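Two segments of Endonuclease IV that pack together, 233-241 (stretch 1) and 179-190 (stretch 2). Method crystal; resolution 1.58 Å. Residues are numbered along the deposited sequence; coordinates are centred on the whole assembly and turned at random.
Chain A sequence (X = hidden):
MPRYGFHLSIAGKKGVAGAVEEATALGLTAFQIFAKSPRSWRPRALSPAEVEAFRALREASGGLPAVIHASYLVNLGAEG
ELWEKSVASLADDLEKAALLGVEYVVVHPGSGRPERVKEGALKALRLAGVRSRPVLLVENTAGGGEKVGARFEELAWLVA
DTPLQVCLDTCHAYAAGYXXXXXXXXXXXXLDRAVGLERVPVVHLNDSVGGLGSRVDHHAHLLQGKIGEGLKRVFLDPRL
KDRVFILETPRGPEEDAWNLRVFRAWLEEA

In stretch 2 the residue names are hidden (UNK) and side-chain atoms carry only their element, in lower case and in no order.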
ATOM      1  N   ARG A 233       1.924   4.237  18.127  1.00  9.69           N
ATOM      2  CA  ARG A 233       2.484   5.579  18.053  1.00 10.82           C
ATOM      3  C   ARG A 233       2.486   6.131  16.630  1.00  8.74           C
ATOM      4  O   ARG A 233       2.359   7.339  16.429  1.00 10.01           O
ATOM      5  CB  ARG A 233       3.897   5.579  18.637  1.00 13.86           C
ATOM      6  CG  ARG A 233       3.932   5.356  20.146  1.00 21.08           C
ATOM      7  CD  ARG A 233       3.875   6.675  20.914  1.00 24.91           C
ATOM      8  NE  ARG A 233       2.643   7.428  20.684  1.00 28.99           N
ATOM      9  CZ  ARG A 233       1.455   7.093  21.177  1.00 31.01           C
ATOM     10  NH1 ARG A 233       0.392   7.840  20.914  1.00 31.18           N
ATOM     11  NH2 ARG A 233       1.330   6.013  21.940  1.00 33.03           N
ATOM     12  N   VAL A 234       2.631   5.252  15.642  1.00  8.96           N
ATOM     13  CA  VAL A 234       2.605   5.680  14.246  1.00  7.50           C
ATOM     14  C   VAL A 234       1.156   5.980  13.853  1.00  6.18           C
ATOM     15  O   VAL A 234       0.852   7.028  13.277  1.00  7.65           O
ATOM     16  CB  VAL A 234       3.177   4.581  13.308  1.00  6.76           C
ATOM     17  CG1 VAL A 234       2.954   4.958  11.847  1.00  7.14           C
ATOM     18  CG2 VAL A 234       4.662   4.405  13.566  1.00  8.09           C
ATOM     19  N   PHE A 235       0.265   5.054  14.185  1.00  6.39           N
ATOM     20  CA  PHE A 235      -1.151   5.186  13.876  1.00  8.24           C
ATOM     21  C   PHE A 235      -1.750   6.455  14.473  1.00  7.75           C
ATOM     22  O   PHE A 235      -2.562   7.123  13.835  1.00  9.12           O
ATOM     23  CB  PHE A 235      -1.899   3.957  14.416  1.00  7.84           C
ATOM     24  CG  PHE A 235      -3.365   3.914  14.058  1.00  6.94           C
ATOM     25  CD1 PHE A 235      -3.775   3.808  12.731  1.00  7.79           C
ATOM     26  CD2 PHE A 235      -4.334   3.935  15.054  1.00  8.12           C
ATOM     27  CE1 PHE A 235      -5.133   3.720  12.402  1.00  7.59           C
ATOM     28  CE2 PHE A 235      -5.691   3.848  14.738  1.00  7.17           C
ATOM     29  CZ  PHE A 235      -6.091   3.740  13.413  1.00 10.07           C
ATOM     30  N   LEU A 236      -1.325   6.797  15.687  1.00  7.67           N
ATOM     31  CA  LEU A 236      -1.852   7.962  16.384  1.00  9.02           C
ATOM     32  C   LEU A 236      -0.998   9.219  16.305  1.00  8.49           C
ATOM     33  O   LEU A 236      -1.277  10.198  16.996  1.00  9.70           O
ATOM     34  CB  LEU A 236      -2.090   7.610  17.852  1.00  9.28           C
ATOM     35  CG  LEU A 236      -3.086   6.477  18.101  1.00  8.46           C
ATOM     36  CD1 LEU A 236      -3.281   6.305  19.603  1.00  9.67           C
ATOM     37  CD2 LEU A 236      -4.414   6.790  17.422  1.00 10.31           C
ATOM     38  N   ASP A 237       0.044   9.207  15.483  1.00  9.07           N
ATOM     39  CA  ASP A 237       0.870  10.402  15.380  1.00  8.15           C
ATOM     40  C   ASP A 237      -0.019  11.502  14.815  1.00  8.55           C
ATOM     41  O   ASP A 237      -0.666  11.316  13.790  1.00  8.17           O
ATOM     42  CB  ASP A 237       2.064  10.162  14.459  1.00  9.42           C
ATOM     43  CG  ASP A 237       3.018  11.337  14.432  1.00  9.39           C
ATOM     44  OD1 ASP A 237       2.691  12.354  13.785  1.00 12.07           O
ATOM     45  OD2 ASP A 237       4.087  11.243  15.066  1.00 13.09           O
ATOM     46  N   PRO A 238      -0.066  12.665  15.479  1.00  8.71           N
ATOM     47  CA  PRO A 238      -0.901  13.774  15.007  1.00  9.67           C
ATOM     48  C   PRO A 238      -0.688  14.190  13.554  1.00  8.60           C
ATOM     49  O   PRO A 238      -1.597  14.711  12.915  1.00  8.49           O
ATOM     50  CB  PRO A 238      -0.559  14.895  15.985  1.00 10.47           C
ATOM     51  CG  PRO A 238      -0.275  14.149  17.248  1.00 11.68           C
ATOM     52  CD  PRO A 238       0.586  13.010  16.755  1.00  8.91           C
ATOM     53  N   ARG A 239       0.511  13.964  13.034  1.00  7.62           N
ATOM     54  CA  ARG A 239       0.810  14.339  11.659  1.00  7.48           C
ATOM     55  C   ARG A 239       0.145  13.423  10.635  1.00  8.93           C
ATOM     56  O   ARG A 239       0.043  13.774   9.462  1.00  9.98           O
ATOM     57  CB  ARG A 239       2.323  14.334  11.435  1.00  9.16           C
ATOM     58  CG  ARG A 239       3.063  15.393  12.231  1.00  9.56           C
ATOM     59  CD  ARG A 239       4.565  15.164  12.208  1.00  8.83           C
ATOM     60  NE  ARG A 239       4.955  13.987  12.978  1.00  8.45           N
ATOM     61  CZ  ARG A 239       6.215  13.622  13.207  1.00  9.56           C
ATOM     62  NH1 ARG A 239       7.218  14.344  12.720  1.00 10.65           N
ATOM     63  NH2 ARG A 239       6.477  12.538  13.932  1.00  9.92           N
ATOM     64  N   LEU A 240      -0.315  12.261  11.086  1.00  7.90           N
ATOM     65  CA  LEU A 240      -0.943  11.293  10.190  1.00  8.98           C
ATOM     66  C   LEU A 240      -2.420  11.080  10.480  1.00 10.15           C
ATOM     67  O   LEU A 240      -3.031  10.154   9.947  1.00 11.17           O
ATOM     68  CB  LEU A 240      -0.229   9.945  10.302  1.00  9.63           C
ATOM     69  CG  LEU A 240       1.288   9.948  10.109  1.00  9.94           C
ATOM     70  CD1 LEU A 240       1.818   8.544  10.339  1.00  8.63           C
ATOM     71  CD2 LEU A 240       1.637  10.440   8.711  1.00 11.34           C
ATOM     72  N   LYS A 241      -2.999  11.938  11.307  1.00 11.12           N
ATOM     73  CA  LYS A 241      -4.402  11.787  11.683  1.00 11.85           C
ATOM     74  C   LYS A 241      -5.401  11.723  10.531  1.00 13.14           C
ATOM     75  O   LYS A 241      -6.480  11.160  10.692  1.00 13.83           O
ATOM     76  CB  LYS A 241      -4.811  12.900  12.651  1.00 13.95           C
ATOM     77  CG  LYS A 241      -4.779  14.291  12.063  1.00 17.01           C
ATOM     78  CD  LYS A 241      -5.059  15.319  13.138  1.00 18.28           C
ATOM     79  CE  LYS A 241      -4.956  16.733  12.599  1.00 21.05           C
ATOM     80  NZ  LYS A 241      -5.203  17.735  13.670  1.00 25.64           N
ATOM     81  N   UNK A 179      14.171   2.093  13.487  1.00 11.03           N
ATOM     82  CA  UNK A 179      13.613   1.574  14.734  1.00 10.87           C
ATOM     83  C   UNK A 179      12.188   2.038  15.047  1.00 10.31           C
ATOM     84  O   UNK A 179      11.972   2.881  15.918  1.00 10.61           O
ATOM     85  o   UNK A 179      15.169   1.012  18.006  1.00 17.33           O
ATOM     86  o   UNK A 179      13.257   0.351  17.155  1.00 12.92           O
ATOM     87  c   UNK A 179      14.527   1.929  15.907  1.00 12.60           C
ATOM     88  c   UNK A 179      14.301   1.033  17.108  1.00 14.90           C
ATOM     89  N   UNK A 180      11.213   1.463  14.353  1.00 10.37           N
ATOM     90  CA  UNK A 180       9.815   1.822  14.573  1.00  9.42           C
ATOM     91  C   UNK A 180       9.329   1.353  15.945  1.00 10.54           C
ATOM     92  O   UNK A 180       8.422   1.949  16.529  1.00 11.65           O
ATOM     93  c   UNK A 180       7.477   1.720  13.660  1.00  8.45           C
ATOM     94  c   UNK A 180       9.442   1.513  12.109  1.00  9.68           C
ATOM     95  c   UNK A 180       8.903   1.199  13.500  1.00  7.77           C
ATOM     96  N   UNK A 181       9.941   0.290  16.457  1.00 10.62           N
ATOM     97  CA  UNK A 181       9.558  -0.262  17.752  1.00 11.17           C
ATOM     98  C   UNK A 181       9.866   0.647  18.936  1.00 12.73           C
ATOM     99  O   UNK A 181       9.007   0.871  19.793  1.00 11.52           O
ATOM    100  c   UNK A 181      10.236  -1.614  17.959  1.00 13.05           C
ATOM    101  N   UNK A 182      11.089   1.167  18.978  1.00 12.13           N
ATOM    102  CA  UNK A 182      11.526   2.017  20.081  1.00 13.96           C
ATOM    103  C   UNK A 182      11.551   3.514  19.798  1.00 12.59           C
ATOM    104  O   UNK A 182      11.582   4.318  20.730  1.00 12.10           O
ATOM    105  o   UNK A 182      11.820   0.500  22.988  1.00 25.76           O
ATOM    106  c   UNK A 182      13.012   0.127  20.965  1.00 21.90           C
ATOM    107  o   UNK A 182      11.271  -1.263  21.797  1.00 29.34           O
ATOM    108  c   UNK A 182      11.958  -0.238  21.990  1.00 25.76           C
ATOM    109  c   UNK A 182      12.921   1.585  20.540  1.00 17.26           C
ATOM    110  N   UNK A 183      11.551   3.892  18.525  1.00 11.21           N
ATOM    111  CA  UNK A 183      11.590   5.308  18.167  1.00 11.20           C
ATOM    112  C   UNK A 183      10.683   5.621  16.981  1.00  9.73           C
ATOM    113  O   UNK A 183      11.122   6.193  15.981  1.00 10.26           O
ATOM    114  c   UNK A 183      13.036   5.717  17.858  1.00 12.76           C
ATOM    115  o   UNK A 183      14.160   7.627  16.997  1.00 18.03           O
ATOM    116  c   UNK A 183      13.203   7.218  17.688  1.00 15.90           C
ATOM    117  o   UNK A 183      12.400   7.988  18.253  1.00 15.07           O
ATOM    118  N   UNK A 184       9.392   5.261  17.087  1.00 10.25           N
ATOM    119  CA  UNK A 184       8.441   5.518  16.000  1.00  9.88           C
ATOM    120  C   UNK A 184       8.360   6.991  15.597  1.00 11.63           C
ATOM    121  O   UNK A 184       8.213   7.309  14.418  1.00 11.90           O
ATOM    122  c   UNK A 184       7.120   4.990  16.561  1.00 10.12           C
ATOM    123  c   UNK A 184       7.285   5.164  18.050  1.00  8.72           C
ATOM    124  c   UNK A 184       8.706   4.707  18.267  1.00 10.52           C
ATOM    125  N   UNK A 185       8.461   7.881  16.579  1.00 11.98           N
ATOM    126  CA  UNK A 185       8.400   9.316  16.320  1.00 13.37           C
ATOM    127  C   UNK A 185       9.613   9.750  15.500  1.00 12.91           C
ATOM    128  O   UNK A 185       9.496  10.565  14.582  1.00 13.23           O
ATOM    129  c   UNK A 185       8.366  10.083  17.644  1.00 16.75           C
ATOM    130  c   UNK A 185       6.745  11.898  17.096  1.00 19.31           C
ATOM    131  c   UNK A 185       8.151  11.596  17.597  1.00 20.18           C
ATOM    132  c   UNK A 185       8.350  12.179  18.988  1.00 22.28           C
ATOM    133  N   UNK A 186      10.775   9.199  15.840  1.00 11.47           N
ATOM    134  CA  UNK A 186      11.994   9.534  15.127  1.00 13.16           C
ATOM    135  C   UNK A 186      11.962   9.048  13.693  1.00 11.23           C
ATOM    136  O   UNK A 186      12.499   9.695  12.793  1.00 11.72           O
ATOM    137  N   UNK A 187      11.341   7.894  13.477  1.00 11.09           N
ATOM    138  CA  UNK A 187      11.237   7.343  12.133  1.00  9.45           C
ATOM    139  C   UNK A 187      10.353   8.251  11.287  1.00  8.81           C
ATOM    140  O   UNK A 187      10.644   8.504  10.120  1.00  9.22           O
ATOM    141  c   UNK A 187      10.422   5.425  10.728  1.00 10.07           C
ATOM    142  c   UNK A 187      11.582   4.972  12.883  1.00  8.59           C
ATOM    143  c   UNK A 187      10.640   5.918  12.152  1.00 10.51           C
ATOM    144  N   UNK A 188       9.268   8.746  11.873  1.00  9.63           N
ATOM    145  CA  UNK A 188       8.389   9.631  11.127  1.00  8.69           C
ATOM    146  C   UNK A 188       9.075  10.972  10.896  1.00  8.59           C
ATOM    147  O   UNK A 188       8.837  11.618   9.880  1.00  9.69           O
ATOM    148  c   UNK A 188       6.177   8.579  11.926  1.00  8.50           C
ATOM    149  c   UNK A 188       5.852   8.079  10.525  1.00  7.75           C
ATOM    150  c   UNK A 188       7.059   9.828  11.858  1.00  8.72           C
ATOM    151  c   UNK A 188       4.904   8.920  12.678  1.00  9.98           C
ATOM    152  N   UNK A 189       9.932  11.387  11.828  1.00 10.26           N
ATOM    153  CA  UNK A 189      10.645  12.652  11.662  1.00 10.53           C
ATOM    154  C   UNK A 189      11.587  12.523  10.475  1.00 10.55           C
ATOM    155  O   UNK A 189      11.745  13.454   9.689  1.00 11.05           O
ATOM    156  o   UNK A 189      11.167  12.906  15.252  1.00 20.22           O
ATOM    157  o   UNK A 189       9.457  13.565  14.048  1.00 13.58           O
ATOM    158  c   UNK A 189      11.476  13.006  12.901  1.00 11.18           C
ATOM    159  c   UNK A 189      10.635  13.166  14.152  1.00 15.06           C
ATOM    160  N   UNK A 190      12.219  11.357  10.360  1.00  9.86           N
ATOM    161  CA  UNK A 190      13.153  11.091   9.274  1.00 10.05           C
ATOM    162  C   UNK A 190      12.419  11.066   7.943  1.00 10.30           C
ATOM    163  O   UNK A 190      12.904  11.592   6.940  1.00 10.37           O
ATOM    164  c   UNK A 190      13.865   9.759   9.510  1.00  8.78           C
TER

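Position 179 carries two side-chain carbons, the second bearing two oxygens, and lies out of reach of stretch 1. A carboxylate one carbon beyond CB is aspartate, D179. Its OD1 accepts from the backbone N of position 182 at 2.9 Å, and its backbone O from N of position 183 at 2.8 Å, so the turn is held from its start.

Position 180 has three side-chain carbons, one carrying the other two, and one carbon of the fork lies 3.9 Å from V234 CG2. This fork at CB, without oxygen, marks valine, V180. The residue is buried, and through CG1 it makes an apolar contact with the buried V234.

A single side-chain carbon at position 181 identifies alanine, A181, which does not reach stretch 1. Position 182 has three carbons in a chain, the third with two oxygens: glutamate, E182. It is exposed and also stays clear of the other stretch.

At position 183 two carbons end in two oxygens, giving aspartate, D183. It makes no contact across the interface but occupies the N-cap position of the helix that follows, where its OD1 accepts a weak hydrogen bond from N of position 186 at 3.2 Å.

Position 184 has three carbons closing a ring onto the backbone N. Its CB points toward stretch 1 and lies 3.9 Å from V234 CG2, and another ring carbon lies 3.5 Å from R233 CB. Only proline closes such a ring. P184 begins the helix, where its lack of an amide hydrogen costs nothing.

Position 185 has four carbons forked at the second. CB leaves CA sideways, yet the end comes nearer: one terminal carbon is 3.4 Å from D237 OD2 and 3.2 Å from R239 NH2. The pattern is that of leucine, L185, and the carbon is CD1.

No side-chain atoms are present at position 186, so it is glycine, G186. An ideal CB here would fall 2.0 Å from D183 OD2, so the cap occupies that space.

Position 187 again has one carbon carrying two others: valine, V187, buried but not touching stretch 1.

Position 188 has four carbons forked at the second and points toward stretch 1. One terminal carbon lies 3.9 Å from L240 CD1 and 3.4 Å from D237 OD2, the other 4.5 Å from V234 CG1, and CB is 3.5 Å from R239 NH2. It is leucine, L188, with the largest covered area of either stretch.

Position 189 has two carbons and a terminal pair of oxygens, one of them 2.7 Å from R239 NH1. It is aspartate, D189, and that oxygen, OD1, forms a salt bridge at the edge of the guanidinium. Position 190, with one carbon and no contact, is alanine, A190.

The contact joins an apolar patch to a charged cluster of D237, R239 and D189. V180, P184 and L188 pack around V234, and L240 extends the patch beside L188. R239 is steadied within its own stretch by D237, NE to OD1 and NH2 to OD2 both at 2.9 Å, while NH1 bonds D189 OD1 and NH2 adds a weak bond to the same oxygen at 3.2 Å. Two carboxylates thus share one arginine, linking the stretches beside the leucine packing.

Stretch 2 179-190: DVAEDPLGVLDA
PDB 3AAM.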